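Aldehyde dehydrogenase family protein (Pseudomonas syringae pv. tomato, PDB 5IUV) probably catalyses the NAD+-dependent oxidation of indole-3-acetaldehyde to the auxin indole-3-acetic acid. Local coordinates at residues L354-A359 / E400-P405; I294-G299 / G327-G332; L104-M109 / S114-V119; V391-R396 / A422-Y427. All coordinates share one frame; numbering follows the deposited sequence.

In the fold
Contact 3 is wholly buried, whereas contacts 1, 2 and 4 are each only partly so, and contact 4 lies farthest from the chain centre, at about 23 Å. Contacts 1 and 4 flank the same short helix 396-399: residues 391-396 lead into it and 400-405 follow it, and their segments alternate along the chain. Contact 1 mixes a phenol-carboxylate bond, a CH-pi contact and ligand binding. Contact 2 is purely apolar, contact 3 rests on one hydroxyl pair, and contact 4 on a side-chain amide. Contact 2 joins contacts 1 and 3, since Gln-298 O meets Pro-405 CD of contact 1 and Phe-296 meets Asp-115 and Val-119 of contact 3. Contact 4 touches contact 1 through Arg-396 NH2 and Ala-359 CB.

Contact 1 (L354-A359 / E400-P405); sequences LSYIAA and EEIFGP. With NAD (nicotinamide-adenine-dinucleotide), chain C.
Tyr-356, on helix 347-362, leans its ring on Ile-402 and reaches Glu-400 with its hydroxyl. From the root outward, CB lies 3.8 Å from Ile-402 CG2, and CG is 3.7 Å from Ile-402 CG1. The same CG1 lies over one face of the ring, 23° off the normal and 4.0 Å from the ring centroid, which is CH-pi geometry. Farther out, CE2 passes obliquely by the backbone carbonyl of Glu-401. At the tip, OH donates to Glu-400 OE1 at 2.6 Å. The carboxylate oxygen sits at the ring edge and offers its anti lone pair, and the ring and carboxylate planes stand 84° apart. A water bridges the loop to the phenol, donating both to Tyr-356 OH and, at 2.6 Å, to Glu-401 O, so the hydroxyl is tied down by two polar partners.

This anchored loop turns Glu-401 the other way. With CG anti to the backbone N (chi1 -176°) and an extended chain, its carboxylate receives NAD O2D on OE2 at 2.8 Å and NAD O3D on OE1 at 3.0 Å. Two residues on, Phe-403 places one ring face under the same ribose, with CE1 3.6 Å from NAD C2D. A glutamate clasping both hydroxyls of the nicotinamide ribose is typical of the coenzyme site of aldehyde dehydrogenases.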
loop_
_atom_site.group_PDB
_atom_site.type_symbol
_atom_site.label_atom_id
_atom_site.label_comp_id
_atom_site.label_asym_id
_atom_site.label_seq_id
_atom_site.Cartn_x
_atom_site.Cartn_y
_atom_site.Cartn_z
ATOM N N LEU A 354 -9.224 40.816 -22.768
ATOM C CA LEU A 354 -8.876 42.173 -23.189
ATOM C C LEU A 354 -8.982 43.181 -22.043
ATOM O O LEU A 354 -8.225 44.152 -21.980
ATOM C CB LEU A 354 -9.771 42.616 -24.353
ATOM C CG LEU A 354 -9.461 41.976 -25.709
ATOM C CD1 LEU A 354 -10.452 42.443 -26.767
ATOM C CD2 LEU A 354 -8.039 42.298 -26.129
ATOM N N SER A 355 -9.929 42.946 -21.143
ATOM C CA SER A 355 -10.106 43.817 -19.989
ATOM C C SER A 355 -8.967 43.632 -18.979
ATOM O O SER A 355 -8.565 44.580 -18.304
ATOM C CB SER A 355 -11.457 43.554 -19.326
ATOM O OG SER A 355 -11.608 44.347 -18.164
ATOM N N TYR A 356 -8.448 42.412 -18.874
ATOM C CA TYR A 356 -7.302 42.166 -18.000
ATOM C C TYR A 356 -6.031 42.786 -18.589
ATOM O O TYR A 356 -5.209 43.341 -17.856
ATOM C CB TYR A 356 -7.111 40.661 -17.749
ATOM C CG TYR A 356 -7.897 40.151 -16.556
ATOM C CD1 TYR A 356 -7.583 40.571 -15.270
ATOM C CD2 TYR A 356 -8.957 39.265 -16.712
ATOM C CE1 TYR A 356 -8.293 40.122 -14.173
ATOM C CE2 TYR A 356 -9.679 38.809 -15.618
ATOM C CZ TYR A 356 -9.339 39.243 -14.350
ATOM O OH TYR A 356 -10.039 38.801 -13.249
ATOM N N ILE A 357 -5.869 42.693 -19.908
ATOM C CA ILE A 357 -4.754 43.355 -20.580
ATOM C C ILE A 357 -4.821 44.861 -20.316
ATOM O O ILE A 357 -3.800 45.507 -20.072
ATOM C CB ILE A 357 -4.751 43.084 -22.107
ATOM C CG1 ILE A 357 -4.475 41.605 -22.387
ATOM C CG2 ILE A 357 -3.710 43.957 -22.811
ATOM C CD1 ILE A 357 -4.488 41.245 -23.859
ATOM N N ALA A 358 -6.033 45.411 -20.347
ATOM C CA ALA A 358 -6.242 46.816 -20.022
ATOM C C ALA A 358 -5.864 47.100 -18.566
ATOM O O ALA A 358 -5.305 48.149 -18.256
ATOM C CB ALA A 358 -7.688 47.212 -20.285
ATOM N N ALA A 359 -6.170 46.155 -17.682
ATOM C CA ALA A 359 -5.866 46.305 -16.262
ATOM C C ALA A 359 -4.358 46.261 -16.008
ATOM O O ALA A 359 -3.860 46.896 -15.079
ATOM C CB ALA A 359 -6.574 45.228 -15.451
ATOM N N GLU A 400 -5.318 37.720 -10.024
ATOM C CA GLU A 400 -6.515 37.118 -10.603
ATOM C C GLU A 400 -6.241 36.234 -11.819
ATOM O O GLU A 400 -5.375 36.539 -12.647
ATOM C CB GLU A 400 -7.512 38.219 -10.968
ATOM C CG GLU A 400 -7.875 39.082 -9.776
ATOM C CD GLU A 400 -8.759 40.254 -10.139
ATOM O OE1 GLU A 400 -9.430 40.201 -11.191
ATOM O OE2 GLU A 400 -8.778 41.229 -9.362
ATOM N N GLU A 401 -6.979 35.129 -11.913
ATOM C CA GLU A 401 -6.860 34.232 -13.056
ATOM C C GLU A 401 -7.448 34.886 -14.299
ATOM O O GLU A 401 -8.607 35.307 -14.297
ATOM C CB GLU A 401 -7.567 32.900 -12.794
ATOM C CG GLU A 401 -7.391 31.900 -13.929
ATOM C CD GLU A 401 -8.029 30.550 -13.637
ATOM O OE1 GLU A 401 -9.151 30.525 -13.090
ATOM O OE2 GLU A 401 -7.403 29.518 -13.956
ATOM N N ILE A 402 -6.655 34.963 -15.363
ATOM C CA ILE A 402 -7.090 35.640 -16.580
ATOM C C ILE A 402 -7.675 34.653 -17.590
ATOM O O ILE A 402 -8.653 34.958 -18.277
ATOM C CB ILE A 402 -5.924 36.415 -17.216
ATOM C CG1 ILE A 402 -5.401 37.465 -16.229
ATOM C CG2 ILE A 402 -6.359 37.070 -18.526
ATOM C CD1 ILE A 402 -4.034 38.037 -16.590
ATOM N N PHE A 403 -7.075 33.469 -17.659
ATOM C CA PHE A 403 -7.504 32.414 -18.579
ATOM C C PHE A 403 -7.435 32.883 -20.029
ATOM O O PHE A 403 -8.338 32.631 -20.829
ATOM C CB PHE A 403 -8.915 31.926 -18.241
ATOM C CG PHE A 403 -9.063 30.431 -18.316
ATOM C CD1 PHE A 403 -8.213 29.608 -17.603
ATOM C CD2 PHE A 403 -10.052 29.855 -19.096
ATOM C CE1 PHE A 403 -8.342 28.233 -17.670
ATOM C CE2 PHE A 403 -10.194 28.487 -19.163
ATOM C CZ PHE A 403 -9.336 27.669 -18.450
ATOM N N GLY A 404 -6.348 33.573 -20.345
ATOM C CA GLY A 404 -5.994 33.911 -21.707
ATOM C C GLY A 404 -4.482 33.836 -21.772
ATOM O O GLY A 404 -3.838 33.555 -20.759
ATOM N N PRO A 405 -3.900 34.091 -22.949
ATOM C CA PRO A 405 -2.440 33.977 -23.060
ATOM C C PRO A 405 -1.724 35.230 -22.564
ATOM O O PRO A 405 -1.013 35.879 -23.335
ATOM C CB PRO A 405 -2.225 33.774 -24.560
ATOM C CG PRO A 405 -3.359 34.538 -25.192
ATOM C CD PRO A 405 -4.530 34.468 -24.228
HETATM P PA NAD C . -17.430 27.692 -14.727
HETATM O O1A NAD C . -17.167 27.697 -13.270
HETATM O O2A NAD C . -18.131 28.936 -15.235
HETATM O O5B NAD C . -18.277 26.421 -15.125
HETATM C C5B NAD C . -17.787 25.065 -15.161
HETATM C C4B NAD C . -18.983 24.166 -15.351
HETATM O O4B NAD C . -19.933 24.418 -14.292
HETATM C C3B NAD C . -19.768 24.300 -16.660
HETATM O O3B NAD C . -20.243 23.031 -17.098
HETATM C C2B NAD C . -20.933 25.210 -16.267
HETATM O O2B NAD C . -22.064 25.040 -17.116
HETATM C C1B NAD C . -21.195 24.733 -14.841
HETATM N N9A NAD C . -21.866 25.672 -13.947
HETATM C C8A NAD C . -21.891 27.039 -14.028
HETATM N N7A NAD C . -22.658 27.617 -13.135
HETATM C C5A NAD C . -23.158 26.550 -12.394
HETATM C C6A NAD C . -23.995 26.494 -11.261
HETATM N N6A NAD C . -24.561 27.566 -10.695
HETATM N N1A NAD C . -24.253 25.272 -10.734
HETATM C C2A NAD C . -23.726 24.193 -11.320
HETATM N N3A NAD C . -22.937 24.122 -12.397
HETATM C C4A NAD C . -22.678 25.348 -12.886
HETATM O O3 NAD C . -16.037 27.545 -15.511
HETATM P PN NAD C . -15.627 27.537 -17.063
HETATM O O1N NAD C . -15.678 28.947 -17.518
HETATM O O2N NAD C . -16.442 26.523 -17.770
HETATM O O5D NAD C . -14.133 26.974 -17.026
HETATM C C5D NAD C . -12.998 27.816 -16.726
HETATM C C4D NAD C . -12.559 27.525 -15.311
HETATM O O4D NAD C . -12.206 26.127 -15.196
HETATM C C3D NAD C . -11.321 28.282 -14.850
HETATM O O3D NAD C . -11.536 28.817 -13.548
HETATM C C2D NAD C . -10.251 27.184 -14.861
HETATM O O2D NAD C . -9.167 27.352 -13.953
HETATM C C1D NAD C . -11.060 25.936 -14.439
HETATM N N1N NAD C . -10.349 24.662 -14.878
HETATM C C2N NAD C . -9.830 23.870 -13.825
HETATM C C3N NAD C . -9.218 22.660 -14.114
HETATM C C7N NAD C . -8.579 21.802 -13.052
HETATM O O7N NAD C . -8.422 22.257 -11.898
HETATM N N7N NAD C . -8.106 20.635 -13.414
HETATM C C4N NAD C . -9.111 22.265 -15.449
HETATM C C5N NAD C . -9.599 23.075 -16.468
HETATM C C6N NAD C . -10.222 24.273 -16.160
HETATM O O HOH W 1 -10.254 35.692 -12.369
#

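Contact 2 (I294-G299 / G327-G332); sequences IAFNQG and GTWKPG
Trp-329 holds CG anti to its carbonyl carbon (chi1 -67°), and a chi2 of 83° stands the indole across the CA-CB-CG plane, so that it comes against Ala-295 and the backbone of Phe-296. The methyl group of Ala-295 makes the tightest approach: CB is 3.6 Å from Trp-329 CG and sits 3.4 Å above the indole plane, displaced toward the rim near the root of the side chain. On that same side the chain runs on, with Phe-296 N lying 4.2 Å above the indole plane.

The far end of the indole meets Phe-296 itself. Trp-329 CZ3 comes within 4.0 Å of Phe-296 CA and 4.3 Å of Phe-296 CD1, and it lies at the edge of the phenyl ring, near its plane. The distances and the absence of any polar pair make this a purely apolar contact. Leu-326, from helix 312-326, also packs on Ala-295, and Asn-340 pins the loop on both sides of the tryptophan by bonding Thr-328 O and Lys-330 N.

Thus a tryptophan from the loop after helix 312-326 covers the end of helix 283-295. The closeness of Phe-296 to the indoleacetate-binding residues Phe-169 and Asp-459 is consistent with a place beside the substrate pocket of an aldehyde dehydrogenase fold.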
loop_
_atom_site.group_PDB
_atom_site.type_symbol
_atom_site.label_atom_id
_atom_site.label_comp_id
_atom_site.label_asym_id
_atom_site.label_seq_id
_atom_site.Cartn_x
_atom_site.Cartn_y
_atom_site.Cartn_z
ATOM N N ILE A 294 2.244 29.475 -21.212
ATOM C CA ILE A 294 1.213 30.507 -21.233
ATOM C C ILE A 294 0.478 30.562 -22.574
ATOM O O ILE A 294 -0.656 31.042 -22.644
ATOM C CB ILE A 294 1.813 31.899 -20.895
ATOM C CG1 ILE A 294 0.702 32.906 -20.580
ATOM C CG2 ILE A 294 2.710 32.398 -22.015
ATOM C CD1 ILE A 294 -0.188 32.485 -19.421
ATOM N N ALA A 295 1.096 30.054 -23.638
ATOM C CA ALA A 295 0.471 30.155 -24.962
ATOM C C ALA A 295 -0.282 28.888 -25.374
ATOM O O ALA A 295 -1.176 28.950 -26.223
ATOM C CB ALA A 295 1.514 30.500 -26.016
ATOM N N PHE A 296 0.081 27.742 -24.798
ATOM C CA PHE A 296 -0.580 26.497 -25.180
ATOM C C PHE A 296 -2.059 26.563 -24.849
ATOM O O PHE A 296 -2.444 27.014 -23.765
ATOM C CB PHE A 296 0.043 25.282 -24.496
ATOM C CG PHE A 296 -0.634 23.981 -24.858
ATOM C CD1 PHE A 296 -0.477 23.431 -26.123
ATOM C CD2 PHE A 296 -1.434 23.320 -23.939
ATOM C CE1 PHE A 296 -1.102 22.234 -26.464
ATOM C CE2 PHE A 296 -2.064 22.126 -24.274
ATOM C CZ PHE A 296 -1.898 21.586 -25.540
ATOM N N ASN A 297 -2.877 26.116 -25.798
ATOM C CA ASN A 297 -4.334 26.196 -25.692
ATOM C C ASN A 297 -4.818 27.596 -25.329
ATOM O O ASN A 297 -5.709 27.748 -24.492
ATOM C CB ASN A 297 -4.867 25.196 -24.661
ATOM C CG ASN A 297 -6.333 24.856 -24.894
ATOM O OD1 ASN A 297 -6.754 24.656 -26.037
ATOM N ND2 ASN A 297 -7.121 24.815 -23.822
ATOM N N GLN A 298 -4.216 28.606 -25.953
ATOM C CA GLN A 298 -4.647 30.000 -25.817
ATOM C C GLN A 298 -4.577 30.506 -24.376
ATOM O O GLN A 298 -5.243 31.480 -24.025
ATOM C CB GLN A 298 -6.077 30.173 -26.357
ATOM C CG GLN A 298 -6.255 29.781 -27.828
ATOM C CD GLN A 298 -6.325 28.270 -28.043
ATOM O OE1 GLN A 298 -5.601 27.716 -28.872
ATOM N NE2 GLN A 298 -7.198 27.601 -27.291
ATOM N N GLY A 299 -3.776 29.845 -23.545
ATOM C CA GLY A 299 -3.666 30.221 -22.146
ATOM C C GLY A 299 -4.884 29.803 -21.345
ATOM O O GLY A 299 -5.026 30.154 -20.170
ATOM N N GLY A 327 7.070 34.411 -29.518
ATOM C CA GLY A 327 6.800 34.842 -30.876
ATOM C C GLY A 327 6.566 33.700 -31.851
ATOM O O GLY A 327 6.074 33.918 -32.955
ATOM N N THR A 328 6.917 32.481 -31.457
ATOM C CA THR A 328 6.691 31.326 -32.324
ATOM C C THR A 328 5.279 30.769 -32.150
ATOM O O THR A 328 4.841 29.900 -32.910
ATOM C CB THR A 328 7.703 30.201 -32.054
ATOM O OG1 THR A 328 7.396 29.563 -30.808
ATOM C CG2 THR A 328 9.113 30.750 -32.006
ATOM N N TRP A 329 4.574 31.267 -31.142
ATOM C CA TRP A 329 3.199 30.857 -30.890
ATOM C C TRP A 329 2.257 31.873 -31.529
ATOM O O TRP A 329 2.082 32.979 -31.015
ATOM C CB TRP A 329 2.942 30.723 -29.384
ATOM C CG TRP A 329 3.714 29.593 -28.749
ATOM C CD1 TRP A 329 5.014 29.623 -28.313
ATOM C CD2 TRP A 329 3.236 28.264 -28.490
ATOM N NE1 TRP A 329 5.370 28.394 -27.802
ATOM C CE2 TRP A 329 4.296 27.545 -27.892
ATOM C CE3 TRP A 329 2.014 27.612 -28.699
ATOM C CZ2 TRP A 329 4.172 26.208 -27.508
ATOM C CZ3 TRP A 329 1.892 26.283 -28.312
ATOM C CH2 TRP A 329 2.967 25.596 -27.725
ATOM N N LYS A 330 1.668 31.502 -32.665
ATOM C CA LYS A 330 0.893 32.440 -33.467
ATOM C C LYS A 330 -0.539 31.977 -33.705
ATOM O O LYS A 330 -0.775 30.873 -34.209
ATOM C CB LYS A 330 1.577 32.678 -34.816
ATOM C CG LYS A 330 3.062 32.966 -34.726
ATOM C CD LYS A 330 3.635 33.316 -36.097
ATOM C CE LYS A 330 5.155 33.350 -36.075
ATOM N NZ LYS A 330 5.701 33.989 -37.301
ATOM N N PRO A 331 -1.504 32.828 -33.331
ATOM C CA PRO A 331 -2.923 32.577 -33.599
ATOM C C PRO A 331 -3.166 32.387 -35.089
ATOM O O PRO A 331 -2.530 33.049 -35.905
ATOM C CB PRO A 331 -3.607 33.848 -33.084
ATOM C CG PRO A 331 -2.670 34.376 -32.047
ATOM C CD PRO A 331 -1.301 34.082 -32.584
ATOM N N GLY A 332 -4.067 31.479 -35.436
ATOM C CA GLY A 332 -4.402 31.240 -36.824
ATOM C C GLY A 332 -5.626 30.355 -36.924
ATOM O O GLY A 332 -6.237 30.005 -35.912
#

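Contact 3 (L104-M109 / S114-V119); sequences LETLDM and SDSLGV
The flat carboxylate of Glu-105 takes no part in the contact with Ser-116; the glutamate touches that residue through its CB alone, 3.9 Å from Ser-116 OG. A bend at chi2 (84°) carries the carboxylate off, where Leu-171 N and Thr-199 OG1 each bond one of its oxygens, satisfying a buried acid.

What joins the helices is a hydroxyl pair. Ser-116 OG donates to Thr-106 OG1 at 2.8 Å, across the closest backbone approach, 6.4 Å between Thr-106 CA and Ser-116 CA. Both hydroxyls stand anti to their own carbonyl carbons, which aims each at the facing helix. Thr-106 OG1 is bonded in turn to Lys-111 O in the connection, and weakly to Ala-102 O one helical turn back, so a buried oxygen has partners in both helix and link.

Helices 98-109 and 113-134, consecutive in the chain and joined by a short link, are thereby pinned together at this corner; Glu-105 fastens the first to the helices starting at Pro-170 and Leu-198, within the coenzyme-binding half of the aldehyde dehydrogenase fold.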
loop_
_atom_site.group_PDB
_atom_site.type_symbol
_atom_site.label_atom_id
_atom_site.label_comp_id
_atom_site.label_asym_id
_atom_site.label_seq_id
_atom_site.Cartn_x
_atom_site.Cartn_y
_atom_site.Cartn_z
ATOM N N LEU A 104 -14.824 17.907 -33.828
ATOM C CA LEU A 104 -15.899 18.457 -33.009
ATOM C C LEU A 104 -15.360 19.396 -31.935
ATOM O O LEU A 104 -15.919 20.465 -31.701
ATOM C CB LEU A 104 -16.706 17.335 -32.353
ATOM C CG LEU A 104 -17.620 16.528 -33.274
ATOM C CD1 LEU A 104 -18.157 15.315 -32.525
ATOM C CD2 LEU A 104 -18.757 17.381 -33.803
ATOM N N GLU A 105 -14.271 18.991 -31.289
ATOM C CA GLU A 105 -13.670 19.784 -30.223
ATOM C C GLU A 105 -13.167 21.120 -30.754
ATOM O O GLU A 105 -13.434 22.184 -30.180
ATOM C CB GLU A 105 -12.520 19.011 -29.575
ATOM C CG GLU A 105 -12.226 19.416 -28.149
ATOM C CD GLU A 105 -13.121 18.696 -27.157
ATOM O OE1 GLU A 105 -14.362 18.815 -27.274
ATOM O OE2 GLU A 105 -12.582 18.013 -26.258
ATOM N N THR A 106 -12.447 21.058 -31.871
ATOM C CA THR A 106 -11.913 22.258 -32.495
ATOM C C THR A 106 -13.022 23.210 -32.943
ATOM O O THR A 106 -12.955 24.408 -32.681
ATOM C CB THR A 106 -11.016 21.894 -33.693
ATOM O OG1 THR A 106 -9.773 21.383 -33.196
ATOM C CG2 THR A 106 -10.742 23.116 -34.579
ATOM N N LEU A 107 -14.042 22.681 -33.608
ATOM C CA LEU A 107 -15.168 23.506 -34.044
ATOM C C LEU A 107 -15.942 24.078 -32.858
ATOM O O LEU A 107 -16.402 25.218 -32.898
ATOM C CB LEU A 107 -16.111 22.699 -34.943
ATOM C CG LEU A 107 -15.535 22.281 -36.298
ATOM C CD1 LEU A 107 -16.485 21.335 -37.013
ATOM C CD2 LEU A 107 -15.242 23.521 -37.146
ATOM N N ASP A 108 -16.074 23.285 -31.801
ATOM C CA ASP A 108 -16.907 23.660 -30.659
ATOM C C ASP A 108 -16.298 24.801 -29.844
ATOM O O ASP A 108 -16.986 25.761 -29.497
ATOM C CB ASP A 108 -17.131 22.442 -29.762
ATOM C CG ASP A 108 -18.400 22.526 -28.952
ATOM O OD1 ASP A 108 -19.063 23.593 -28.942
ATOM O OD2 ASP A 108 -18.716 21.509 -28.299
ATOM N N MET A 109 -15.010 24.704 -29.528
ATOM C CA MET A 109 -14.424 25.691 -28.626
ATOM C C MET A 109 -13.109 26.308 -29.114
ATOM O O MET A 109 -12.484 27.081 -28.392
ATOM C CB MET A 109 -14.241 25.069 -27.231
ATOM C CG MET A 109 -13.556 23.705 -27.211
ATOM S SD MET A 109 -11.790 23.816 -27.536
ATOM C CE MET A 109 -11.261 24.909 -26.211
ATOM N N SER A 114 -4.582 20.236 -34.561
ATOM C CA SER A 114 -3.426 19.405 -34.250
ATOM C C SER A 114 -3.336 19.139 -32.750
ATOM O O SER A 114 -2.886 18.071 -32.338
ATOM C CB SER A 114 -2.138 20.049 -34.760
ATOM O OG SER A 114 -2.030 19.891 -36.167
ATOM N N ASP A 115 -3.765 20.103 -31.937
ATOM C CA ASP A 115 -3.851 19.884 -30.491
ATOM C C ASP A 115 -4.994 18.929 -30.132
ATOM O O ASP A 115 -4.810 18.023 -29.330
ATOM C CB ASP A 115 -4.029 21.205 -29.739
ATOM C CG ASP A 115 -2.797 22.100 -29.809
ATOM O OD1 ASP A 115 -1.731 21.643 -30.275
ATOM O OD2 ASP A 115 -2.899 23.270 -29.383
ATOM N N SER A 116 -6.173 19.137 -30.716
ATOM C CA SER A 116 -7.303 18.232 -30.481
ATOM C C SER A 116 -6.944 16.786 -30.798
ATOM O O SER A 116 -7.239 15.871 -30.026
ATOM C CB SER A 116 -8.518 18.639 -31.327
ATOM O OG SER A 116 -9.012 19.908 -30.958
ATOM N N LEU A 117 -6.307 16.595 -31.945
ATOM C CA LEU A 117 -5.953 15.275 -32.446
ATOM C C LEU A 117 -4.765 14.670 -31.691
ATOM O O LEU A 117 -4.744 13.467 -31.412
ATOM C CB LEU A 117 -5.645 15.359 -33.943
ATOM C CG LEU A 117 -5.637 14.072 -34.766
ATOM C CD1 LEU A 117 -7.016 13.430 -34.768
ATOM C CD2 LEU A 117 -5.170 14.353 -36.190
ATOM N N GLY A 118 -3.790 15.507 -31.355
ATOM C CA GLY A 118 -2.562 15.048 -30.729
ATOM C C GLY A 118 -2.553 15.025 -29.210
ATOM O O GLY A 118 -1.813 14.250 -28.609
ATOM N N VAL A 119 -3.362 15.865 -28.577
ATOM C CA VAL A 119 -3.343 15.932 -27.119
ATOM C C VAL A 119 -4.667 15.499 -26.499
ATOM O O VAL A 119 -4.695 14.596 -25.659
ATOM C CB VAL A 119 -2.987 17.358 -26.630
ATOM C CG1 VAL A 119 -3.055 17.442 -25.106
ATOM C CG2 VAL A 119 -1.603 17.751 -27.121
#

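Contact 4 (V391-R396 / A422-Y427); sequences VNNAMR and ANDTPY
The amide nitrogen of Asn-393 serves two acceptors of one residue: ND2 donates to Asp-424 OD2 at 2.8 Å and to Asp-424 O at 3.0 Å. Both acceptors lie close to the amide plane, as expected when each uses one N-H. They are met differently, though. The backbone oxygen is approached in its carbonyl plane, on a lone pair, while OD2 is reached from above the carboxylate plane, 45° out of it. In Asp-424, CG anti to the backbone N (chi1 -177°) swings the carboxylate round beside its own carbonyl, making this two-pronged grip possible.

The contact joins two connections of the catalytic domain. Asn-393 lies in a type I turn from Asn-392 to Met-395, opened by an Asx turn in which Ala-394 N donates to Asn-392 OD1 at 2.8 Å. Asp-424 centres an inverse gamma turn just after helix 415-423. Gln-399 NE2 bonds Asp-424 O as well as Asn-393 O, and Arg-307 NH1 holds Asn-393 OD1, fixing which way round the amide sits.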
loop_
_atom_site.group_PDB
_atom_site.type_symbol
_atom_site.label_atom_id
_atom_site.label_comp_id
_atom_site.label_asym_id
_atom_site.label_seq_id
_atom_site.Cartn_x
_atom_site.Cartn_y
_atom_site.Cartn_z
ATOM N N VAL A 391 5.926 43.471 -13.172
ATOM C CA VAL A 391 4.711 43.181 -12.427
ATOM C C VAL A 391 5.031 42.961 -10.950
ATOM O O VAL A 391 5.999 42.276 -10.605
ATOM C CB VAL A 391 3.985 41.942 -13.003
ATOM C CG1 VAL A 391 2.837 41.502 -12.096
ATOM C CG2 VAL A 391 3.483 42.231 -14.413
ATOM N N ASN A 392 4.229 43.573 -10.088
ATOM C CA ASN A 392 4.278 43.310 -8.657
ATOM C C ASN A 392 3.127 42.374 -8.278
ATOM O O ASN A 392 2.038 42.469 -8.847
ATOM C CB ASN A 392 4.211 44.622 -7.875
ATOM C CG ASN A 392 3.652 44.444 -6.488
ATOM O OD1 ASN A 392 2.442 44.506 -6.289
ATOM N ND2 ASN A 392 4.529 44.221 -5.515
ATOM N N ASN A 393 3.359 41.476 -7.323
ATOM C CA ASN A 393 2.396 40.406 -7.044
ATOM C C ASN A 393 1.038 40.890 -6.524
ATOM O O ASN A 393 0.092 40.106 -6.440
ATOM C CB ASN A 393 2.991 39.403 -6.048
ATOM C CG ASN A 393 2.277 38.061 -6.080
ATOM O OD1 ASN A 393 2.184 37.422 -7.128
ATOM N ND2 ASN A 393 1.782 37.623 -4.930
ATOM N N ALA A 394 0.941 42.168 -6.174
ATOM C CA ALA A 394 -0.320 42.701 -5.665
ATOM C C ALA A 394 -1.196 43.246 -6.792
ATOM O O ALA A 394 -2.354 43.593 -6.566
ATOM C CB ALA A 394 -0.067 43.785 -4.622
ATOM N N MET A 395 -0.643 43.322 -8.000
ATOM C CA MET A 395 -1.398 43.794 -9.160
ATOM C C MET A 395 -2.493 42.796 -9.533
ATOM O O MET A 395 -2.345 41.597 -9.307
ATOM C CB MET A 395 -0.469 44.020 -10.353
ATOM C CG MET A 395 0.501 45.190 -10.205
ATOM S SD MET A 395 1.599 45.277 -11.635
ATOM C CE MET A 395 2.590 46.721 -11.248
ATOM N N ARG A 396 -3.584 43.294 -10.104
ATOM C CA ARG A 396 -4.706 42.433 -10.471
ATOM C C ARG A 396 -4.287 41.313 -11.423
ATOM O O ARG A 396 -4.745 40.179 -11.289
ATOM C CB ARG A 396 -5.836 43.258 -11.093
ATOM C CG ARG A 396 -6.519 44.192 -10.107
ATOM C CD ARG A 396 -7.856 44.693 -10.639
ATOM N NE ARG A 396 -7.695 45.529 -11.825
ATOM C CZ ARG A 396 -7.435 46.833 -11.793
ATOM N NH1 ARG A 396 -7.298 47.453 -10.629
ATOM N NH2 ARG A 396 -7.308 47.519 -12.921
ATOM N N ALA A 422 5.534 33.167 -4.578
ATOM C CA ALA A 422 4.857 32.051 -5.210
ATOM C C ALA A 422 3.654 31.584 -4.389
ATOM O O ALA A 422 2.617 31.223 -4.948
ATOM C CB ALA A 422 5.835 30.899 -5.429
ATOM N N ASN A 423 3.791 31.607 -3.064
ATOM C CA ASN A 423 2.721 31.157 -2.175
ATOM C C ASN A 423 1.715 32.261 -1.850
ATOM O O ASN A 423 0.704 32.014 -1.193
ATOM C CB ASN A 423 3.305 30.592 -0.873
ATOM C CG ASN A 423 3.846 29.182 -1.040
ATOM O OD1 ASN A 423 3.427 28.451 -1.939
ATOM N ND2 ASN A 423 4.778 28.791 -0.169
ATOM N N ASP A 424 1.991 33.472 -2.320
ATOM C CA ASP A 424 1.124 34.614 -2.039
ATOM C C ASP A 424 -0.059 34.648 -3.016
ATOM O O ASP A 424 -0.102 35.442 -3.955
ATOM C CB ASP A 424 1.928 35.916 -2.098
ATOM C CG ASP A 424 1.094 37.137 -1.737
ATOM O OD1 ASP A 424 0.125 36.999 -0.959
ATOM O OD2 ASP A 424 1.407 38.237 -2.239
ATOM N N THR A 425 -1.022 33.771 -2.768
ATOM C CA THR A 425 -2.142 33.549 -3.666
ATOM C C THR A 425 -3.186 32.754 -2.906
ATOM O O THR A 425 -2.836 31.995 -2.001
ATOM C CB THR A 425 -1.708 32.770 -4.938
ATOM O OG1 THR A 425 -2.858 32.425 -5.721
ATOM C CG2 THR A 425 -0.968 31.496 -4.555
ATOM N N PRO A 426 -4.468 32.927 -3.254
ATOM C CA PRO A 426 -5.500 32.045 -2.698
ATOM C C PRO A 426 -5.510 30.695 -3.393
ATOM O O PRO A 426 -6.190 29.774 -2.947
ATOM C CB PRO A 426 -6.801 32.801 -2.981
ATOM C CG PRO A 426 -6.499 33.583 -4.203
ATOM C CD PRO A 426 -5.055 34.000 -4.076
ATOM N N TYR A 427 -4.766 30.595 -4.489
ATOM C CA TYR A 427 -4.744 29.384 -5.300
ATOM C C TYR A 427 -3.609 28.441 -4.897
ATOM O O TYR A 427 -2.831 28.746 -3.997
ATOM C CB TYR A 427 -4.615 29.752 -6.775
ATOM C CG TYR A 427 -5.819 30.476 -7.333
ATOM C CD1 TYR A 427 -7.055 29.841 -7.421
ATOM C CD2 TYR A 427 -5.719 31.781 -7.795
ATOM C CE1 TYR A 427 -8.162 30.493 -7.947
ATOM C CE2 TYR A 427 -6.824 32.446 -8.321
ATOM C CZ TYR A 427 -8.041 31.791 -8.397
ATOM O OH TYR A 427 -9.141 32.431 -8.921
#